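Local coordinates for protein inositol dehydrogenase (Lactobacillus casei, PDB 4MKX) that probably oxidises scyllo-inositol with NAD as hydride acceptor, as an inositol dehydrogenase of the Gfo/Idh/MocA oxidoreductase family, at residues I211-I217 and N348-V353; S167-D171 and M195-D199. One frame throughout, in Å; residues are numbered along the deposited sequence.

Interaction 1 (I211-I217 and N348-V353); sequences IDKVWAI and NDIVQV
The indole of Trp215 gives its N-H to the side-chain amide of Asn348, with NE1 2.8 Å from OD1. The oxygen sits at the ring edge, only 4° out of the indole plane, and the donor lies in the carbonyl plane of the amide; the two flat groups are nearly coplanar, but the N-H is bent away from the oxygen (143°). With CG of Trp215 anti to the backbone N (chi1 -179°), the ring swings along the strand edge to meet Asn348. Ile217, two residues on, lays its CG2 over one face of the indole, toward the rim. Next along the strand the backbones pair directly. Val214 and Val351 form an antiparallel hydrogen-bonded pair, N of Val214 being 3.0 Å from O of Val351 and N of Val351 2.9 Å from O of Val214. Beyond it, N of Val353 reaches O of Asp212 at 2.9 Å. By these bonds the C-terminal segment becomes the outermost strand, within this chain, of the mixed sheet of the Gfo/Idh/MocA C-terminal domain, added beside strand 211-219. On that strand's other side Asp212 and Lys213 both face Gln240, a classic beta bulge. On the face that carries Val214 and Val351, CG2 of Val353 touches both CG2 of Ile211 (3.8 Å) and CG1 of Val214 (4.1 Å), and helix 328-347 lies against this side, Leu341 on Val214 and Ala344 on Val351. CG2 of Ile350 rests 3.9 Å from CB of Lys213 on the face of Lys213 and Gln352. Asn348 itself is placed by the end of that helix: with positive phi, it is the C-prime residue of a Schellman motif. Its ND2 is hydrogen-bonded to OE1 of Gln240 of the second subunit, whose Trp215 packs on both Trp215 and Ile350.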
# COMPACT_ATOMS: atom_id res chain seq x y z
N ILE A 211 23.98 21.45 10.02
CA ILE A 211 22.77 22.22 10.34
C ILE A 211 23.15 23.62 10.82
O ILE A 211 23.98 23.76 11.73
CB ILE A 211 21.93 21.51 11.42
CG1 ILE A 211 21.48 20.13 10.91
CG2 ILE A 211 20.73 22.36 11.81
CD1 ILE A 211 21.28 19.10 12.00
N ASP A 212 22.53 24.64 10.23
CA ASP A 212 22.87 26.03 10.54
C ASP A 212 21.99 26.62 11.64
O ASP A 212 22.46 26.96 12.71
CB ASP A 212 22.80 26.90 9.29
CG ASP A 212 23.27 28.33 9.54
OD1 ASP A 212 24.12 28.53 10.43
OD2 ASP A 212 22.79 29.24 8.84
N LYS A 213 20.69 26.74 11.37
CA LYS A 213 19.81 27.28 12.39
C LYS A 213 18.52 26.48 12.50
O LYS A 213 18.11 25.84 11.55
CB LYS A 213 19.53 28.76 12.16
CG LYS A 213 19.00 29.10 10.80
CD LYS A 213 18.82 30.61 10.65
CE LYS A 213 20.15 31.32 10.51
NZ LYS A 213 20.01 32.80 10.55
N VAL A 214 17.93 26.52 13.69
CA VAL A 214 16.78 25.70 14.02
C VAL A 214 15.75 26.48 14.82
O VAL A 214 16.08 27.43 15.54
CB VAL A 214 17.19 24.46 14.85
CG1 VAL A 214 18.26 23.65 14.14
CG2 VAL A 214 17.68 24.87 16.23
N TRP A 215 14.49 26.07 14.70
CA TRP A 215 13.45 26.51 15.61
C TRP A 215 12.70 25.25 15.98
O TRP A 215 12.50 24.39 15.13
CB TRP A 215 12.51 27.52 14.93
CG TRP A 215 11.41 28.04 15.83
CD1 TRP A 215 11.51 28.36 17.16
CD2 TRP A 215 10.05 28.31 15.45
NE1 TRP A 215 10.30 28.81 17.63
CE2 TRP A 215 9.38 28.78 16.61
CE3 TRP A 215 9.34 28.19 14.26
CZ2 TRP A 215 8.03 29.14 16.59
CZ3 TRP A 215 8.00 28.55 14.24
CH2 TRP A 215 7.36 29.02 15.40
N ALA A 216 12.32 25.12 17.24
CA ALA A 216 11.61 23.94 17.70
C ALA A 216 10.47 24.37 18.61
O ALA A 216 10.61 25.31 19.41
CB ALA A 216 12.54 22.97 18.43
N ILE A 217 9.35 23.69 18.46
CA ILE A 217 8.19 23.92 19.30
C ILE A 217 7.68 22.58 19.81
O ILE A 217 8.07 21.52 19.33
CB ILE A 217 7.06 24.68 18.57
CG1 ILE A 217 6.53 23.89 17.37
CG2 ILE A 217 7.53 26.06 18.11
CD1 ILE A 217 5.44 24.66 16.59
N ASN A 348 11.80 29.61 22.62
CA ASN A 348 10.86 29.80 21.51
C ASN A 348 11.38 30.83 20.50
O ASN A 348 10.72 31.83 20.19
CB ASN A 348 9.44 30.17 22.01
CG ASN A 348 8.36 29.90 20.96
OD1 ASN A 348 8.66 29.58 19.81
ND2 ASN A 348 7.10 30.04 21.35
N ASP A 349 12.59 30.58 19.99
CA ASP A 349 13.23 31.45 19.01
C ASP A 349 14.21 30.65 18.16
O ASP A 349 14.58 29.52 18.51
CB ASP A 349 13.95 32.59 19.74
CG ASP A 349 14.29 33.76 18.83
OD1 ASP A 349 13.74 33.84 17.71
OD2 ASP A 349 15.10 34.62 19.25
N ILE A 350 14.63 31.23 17.05
CA ILE A 350 15.61 30.61 16.17
C ILE A 350 16.98 30.60 16.85
O ILE A 350 17.41 31.62 17.40
CB ILE A 350 15.67 31.34 14.82
CG1 ILE A 350 14.35 31.16 14.06
CG2 ILE A 350 16.80 30.81 13.97
CD1 ILE A 350 14.16 32.20 12.98
N VAL A 351 17.64 29.45 16.85
CA VAL A 351 18.97 29.32 17.45
C VAL A 351 19.97 28.88 16.38
O VAL A 351 19.66 28.01 15.57
CB VAL A 351 18.93 28.32 18.60
CG1 VAL A 351 20.34 28.02 19.11
CG2 VAL A 351 18.07 28.86 19.72
N GLN A 352 21.16 29.49 16.37
CA GLN A 352 22.22 29.06 15.46
C GLN A 352 23.01 27.97 16.15
O GLN A 352 23.43 28.14 17.29
CB GLN A 352 23.14 30.23 15.08
CG GLN A 352 22.45 31.35 14.30
CD GLN A 352 23.18 31.74 13.02
OE1 GLN A 352 23.70 30.88 12.31
NE2 GLN A 352 23.23 33.03 12.74
N VAL A 353 23.21 26.85 15.46
CA VAL A 353 23.81 25.67 16.06
C VAL A 353 25.27 25.92 16.48
O VAL A 353 25.69 25.49 17.55
CB VAL A 353 23.75 24.47 15.11
CG1 VAL A 353 24.46 23.28 15.72
CG2 VAL A 353 22.31 24.10 14.81

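Interaction 2 (S167-D171 and M195-D199); sequences SYSID and MSIHD
Ser167 and Ser169, two residues apart on one face of their strand, each give a hydroxyl proton to the carboxylate of Asp199. Both bonds are short: OG of Ser167 lies 2.5 Å from OD1 of Asp199, and OG of Ser169 lies 2.5 Å from OD2. The approaches differ. Ser169 meets its oxygen on the syn side, 19° out of the carboxylate plane, whereas OG of Ser167, turned roughly anti to the backbone N (chi1 -154°), comes in from above that plane, 42° out of it. Neither oxygen of this buried acid therefore lacks a partner, and OD1 has a second one, a salt bridge from NH1 of Arg141. NH2 of the same guanidinium is hydrogen-bonded to OG of Ser169, fixing acid and hydroxyl together, and OG of Ser167 is also hydrogen-bonded to the hydroxyl of Thr263. Farther along the strand the contact turns to sulfur and methyl. The folded chain of Met195 brings CE to 3.4 Å from the backbone O of Ser169 and to 3.6 Å from CG of Asp171, while SD lies 3.5 Å from OD2 of Asp171. Tyr168 and Ile170 start out from the reverse face of the strand, and there the Tyr168 hydroxyl is hydrogen-bonded to Glu264 of the second subunit. A strand with one face carrying polar links to a helix of its own chain and the other turned to a partner subunit fits the open-faced alpha/beta sheet of the Gfo/Idh/MocA C-terminal domain.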
# COMPACT_ATOMS: atom_id res chain seq x y z
N SER A 167 12.13 13.77 8.97
CA SER A 167 12.32 12.55 9.73
C SER A 167 11.49 12.56 11.01
O SER A 167 11.44 13.56 11.73
CB SER A 167 13.81 12.32 10.02
OG SER A 167 14.08 10.93 10.20
N TYR A 168 10.80 11.45 11.27
CA TYR A 168 9.95 11.32 12.44
C TYR A 168 10.49 10.19 13.28
O TYR A 168 10.79 9.11 12.76
CB TYR A 168 8.55 10.88 12.02
CG TYR A 168 7.62 11.93 11.47
CD1 TYR A 168 8.06 13.17 11.04
CD2 TYR A 168 6.26 11.66 11.38
CE1 TYR A 168 7.17 14.12 10.54
CE2 TYR A 168 5.37 12.59 10.88
CZ TYR A 168 5.81 13.81 10.47
OH TYR A 168 4.90 14.71 9.99
N SER A 169 10.59 10.42 14.58
CA SER A 169 10.87 9.34 15.54
C SER A 169 9.84 9.46 16.66
O SER A 169 9.91 10.37 17.48
CB SER A 169 12.28 9.47 16.13
OG SER A 169 13.25 9.25 15.12
N ILE A 170 8.88 8.54 16.69
CA ILE A 170 7.81 8.61 17.69
C ILE A 170 7.67 7.28 18.44
O ILE A 170 7.35 6.25 17.84
CB ILE A 170 6.46 8.99 17.06
CG1 ILE A 170 6.61 10.16 16.08
CG2 ILE A 170 5.45 9.37 18.15
CD1 ILE A 170 5.29 10.52 15.36
N ASP A 171 7.93 7.30 19.74
CA ASP A 171 7.85 6.10 20.57
C ASP A 171 6.39 5.75 20.80
O ASP A 171 5.53 6.62 20.78
CB ASP A 171 8.53 6.32 21.93
CG ASP A 171 9.98 5.86 21.95
OD1 ASP A 171 10.41 5.15 21.02
OD2 ASP A 171 10.69 6.21 22.91
N MET A 195 15.26 11.51 21.53
CA MET A 195 14.57 10.93 20.38
C MET A 195 15.12 11.32 19.01
O MET A 195 14.93 10.58 18.04
CB MET A 195 13.07 11.31 20.43
CG MET A 195 12.31 10.65 21.56
SD MET A 195 12.35 8.86 21.44
CE MET A 195 11.29 8.59 20.01
N SER A 196 15.77 12.47 18.91
CA SER A 196 16.09 13.01 17.59
C SER A 196 17.54 12.89 17.17
O SER A 196 17.88 13.26 16.05
CB SER A 196 15.67 14.47 17.50
OG SER A 196 14.30 14.62 17.81
N ILE A 197 18.41 12.40 18.05
CA ILE A 197 19.81 12.28 17.71
C ILE A 197 20.04 11.39 16.49
O ILE A 197 20.85 11.73 15.63
CB ILE A 197 20.67 11.78 18.91
CG1 ILE A 197 20.75 12.87 19.97
CG2 ILE A 197 22.08 11.46 18.46
CD1 ILE A 197 21.92 12.73 20.93
N HIS A 198 19.29 10.29 16.37
CA HIS A 198 19.44 9.44 15.20
C HIS A 198 18.97 10.15 13.94
O HIS A 198 19.52 9.93 12.85
CB HIS A 198 18.67 8.14 15.35
CG HIS A 198 19.21 7.21 16.39
ND1 HIS A 198 20.47 6.65 16.30
CD2 HIS A 198 18.66 6.73 17.52
CE1 HIS A 198 20.67 5.88 17.36
NE2 HIS A 198 19.58 5.90 18.10
N ASP A 199 17.95 10.99 14.07
CA ASP A 199 17.46 11.75 12.93
C ASP A 199 18.47 12.80 12.48
O ASP A 199 18.69 12.99 11.28
CB ASP A 199 16.12 12.40 13.27
CG ASP A 199 15.02 11.38 13.50
OD1 ASP A 199 14.79 10.54 12.60
OD2 ASP A 199 14.39 11.42 14.57

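How the interactions relate
From the N terminus the chain first builds the Rossmann-type domain, then enters the mixed sheet through strand 162-172. Interaction 2 closes a short loop of 23 residues, bringing the start of helix 197-207 back onto that strand. The helix leads straight into strand 211-219, where interaction 1 opens; it closes only 130 residues later, after the remaining strands of the sheet and helix 328-347. The two loops are therefore in series, neither nested nor crossed. Both contacts reach the same sheet, interaction 2 at an inner strand and interaction 1 at the edge within this chain, with strands 246-252 and 234-241 between. Their centres are about 17 Å apart.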